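Local structure of putative type VI secretion protein (6SJL) at the interface of chains A and B. The protein forms the trimeric spike of the type VI secretion system and carries the Tle1 effector bound to it. Sequence-based numbering; all coordinates share one arbitrary frame. Chains: chain A/B, Putative type VI secretion protein.

The interface of chains A and B. Residues chain A 554-556, 560, 562, 626; chain B 562-564, 628-629.
Strand 551-556 of chain A runs parallel to strand 560-563 of chain B, pairing A:Ile554 with B:Ile562 and A:Arg555 with B:Ser563, while strands 559-563 and 626-630 of chain A and strand 626-629 of chain B bring their side chains to the same core. The contact belongs to the intertwined beta-prism typical of VgrG spikes, where strands of different subunits stack along the needle. Backbone hydrogen bonds to B:Ser563 join the strands: its N donates to the carbonyl O of A:Ile554 at 2.7 Å, and its own carbonyl O accepts from A:Gly556 N at 3.0 Å. A:Ile554 and A:Gly556 thus bracket B:Ser563, taking its N-H and its C=O from the same edge, the usual register of a parallel pair.

B:Ile562 is the centre of the apolar cluster, and its branches part among several chain A side chains. Its CG1 lies alongside A:Ile554, 4.1 Å from CD1 of that residue, the two side chains running abreast. Its CG2, anti to the backbone N (chi1 -63° for CG1), turns instead to the methyl CG2 of A:Ile560, 3.8 Å away, and to the thioether of A:Met626, which crosses it at about a right angle. Its tip CD1 meets CD1 of A:Ile562 end to end at 4.0 Å. A:Ile560 also sets its CG1 and CD1 against the carbonyl O of B:Ser563, putting hydrocarbon beside the oxygen that A:Gly556 grips. One strand further along, A:Met626 bends at its last torsion (chi3 39°) and lays its end across B:Leu628: the sulphur SD and methyl CE both touch CB of the leucine, and CE comes 3.7 Å from its branch methyl CD1.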
loop_
_atom_site.group_PDB
_atom_site.type_symbol
_atom_site.label_atom_id
_atom_site.label_comp_id
_atom_site.label_asym_id
_atom_site.label_seq_id
_atom_site.Cartn_x
_atom_site.Cartn_y
_atom_site.Cartn_z
ATOM N N ILE A 554 -4.010 -33.525 -2.503
ATOM C CA ILE A 554 -4.338 -33.505 -3.913
ATOM C C ILE A 554 -3.067 -33.107 -4.629
ATOM O O ILE A 554 -2.615 -31.968 -4.515
ATOM C CB ILE A 554 -5.490 -32.550 -4.217
ATOM C CG1 ILE A 554 -6.782 -33.151 -3.704
ATOM C CG2 ILE A 554 -5.601 -32.310 -5.682
ATOM C CD1 ILE A 554 -7.662 -32.190 -3.083
ATOM N N ARG A 555 -2.467 -34.048 -5.332
ATOM C CA ARG A 555 -1.142 -33.875 -5.899
ATOM C C ARG A 555 -1.199 -34.207 -7.376
ATOM O O ARG A 555 -1.332 -35.370 -7.742
ATOM C CB ARG A 555 -0.142 -34.758 -5.166
ATOM C CG ARG A 555 1.237 -34.740 -5.725
ATOM C CD ARG A 555 2.152 -35.625 -4.943
ATOM N NE ARG A 555 3.148 -34.864 -4.210
ATOM C CZ ARG A 555 3.223 -34.805 -2.892
ATOM N NH1 ARG A 555 2.370 -35.465 -2.140
ATOM N NH2 ARG A 555 4.158 -34.078 -2.326
ATOM N N GLY A 556 -1.108 -33.196 -8.217
ATOM C CA GLY A 556 -1.052 -33.414 -9.641
ATOM C C GLY A 556 0.246 -32.881 -10.173
ATOM O O GLY A 556 0.494 -31.686 -10.103
ATOM N N ILE A 560 -2.675 -28.354 -11.073
ATOM C CA ILE A 560 -3.975 -28.485 -10.447
ATOM C C ILE A 560 -4.870 -27.450 -11.088
ATOM O O ILE A 560 -4.466 -26.302 -11.261
ATOM C CB ILE A 560 -3.912 -28.260 -8.929
ATOM C CG1 ILE A 560 -2.895 -29.173 -8.261
ATOM C CG2 ILE A 560 -5.243 -28.509 -8.321
ATOM C CD1 ILE A 560 -3.243 -30.584 -8.314
ATOM N N ILE A 562 -8.586 -26.233 -10.128
ATOM C CA ILE A 562 -9.781 -26.285 -9.311
ATOM C C ILE A 562 -10.713 -25.209 -9.826
ATOM O O ILE A 562 -10.379 -24.025 -9.803
ATOM C CB ILE A 562 -9.457 -26.107 -7.828
ATOM C CG1 ILE A 562 -8.378 -27.105 -7.447
ATOM C CG2 ILE A 562 -10.671 -26.357 -6.999
ATOM C CD1 ILE A 562 -7.978 -27.059 -6.041
ATOM N N MET A 626 -1.001 -24.020 -10.285
ATOM C CA MET A 626 -2.348 -24.168 -9.771
ATOM C C MET A 626 -3.189 -23.053 -10.345
ATOM O O MET A 626 -2.802 -21.890 -10.282
ATOM C CB MET A 626 -2.379 -24.079 -8.258
ATOM C CG MET A 626 -2.196 -25.370 -7.543
ATOM S SD MET A 626 -2.429 -25.165 -5.793
ATOM C CE MET A 626 -3.779 -24.035 -5.849
ATOM N N ILE B 562 -2.814 -29.245 -1.271
ATOM C CA ILE B 562 -3.017 -29.268 -2.707
ATOM C C ILE B 562 -1.704 -28.870 -3.342
ATOM O O ILE B 562 -1.171 -27.800 -3.049
ATOM C CB ILE B 562 -4.155 -28.341 -3.135
ATOM C CG1 ILE B 562 -5.452 -28.825 -2.510
ATOM C CG2 ILE B 562 -4.289 -28.356 -4.615
ATOM C CD1 ILE B 562 -6.472 -27.796 -2.400
ATOM N N SER B 563 -1.168 -29.731 -4.185
ATOM C CA SER B 563 0.205 -29.594 -4.625
ATOM C C SER B 563 0.300 -29.903 -6.105
ATOM O O SER B 563 -0.296 -30.861 -6.580
ATOM C CB SER B 563 1.099 -30.535 -3.831
ATOM O OG SER B 563 2.453 -30.378 -4.176
ATOM N N ALA B 564 1.026 -29.073 -6.839
ATOM C CA ALA B 564 1.366 -29.362 -8.222
ATOM C C ALA B 564 2.773 -29.904 -8.336
ATOM O O ALA B 564 3.457 -29.671 -9.330
ATOM C CB ALA B 564 1.195 -28.130 -9.097
ATOM N N LEU B 628 -1.387 -24.671 -0.235
ATOM C CA LEU B 628 -1.424 -24.717 -1.681
ATOM C C LEU B 628 -0.023 -24.442 -2.171
ATOM O O LEU B 628 0.526 -23.381 -1.889
ATOM C CB LEU B 628 -2.382 -23.676 -2.241
ATOM C CG LEU B 628 -3.781 -23.612 -1.679
ATOM C CD1 LEU B 628 -4.558 -22.655 -2.490
ATOM C CD2 LEU B 628 -4.388 -24.937 -1.789
ATOM N N HIS B 629 0.558 -25.388 -2.876
ATOM C CA HIS B 629 1.848 -25.164 -3.492
ATOM C C HIS B 629 1.794 -25.574 -4.946
ATOM O O HIS B 629 1.179 -26.576 -5.291
ATOM C CB HIS B 629 2.956 -25.921 -2.794
ATOM C CG HIS B 629 4.287 -25.732 -3.442
ATOM N ND1 HIS B 629 4.936 -26.738 -4.116
ATOM C CD2 HIS B 629 5.055 -24.631 -3.578
ATOM C CE1 HIS B 629 6.062 -26.270 -4.613
ATOM N NE2 HIS B 629 6.156 -24.993 -4.306
#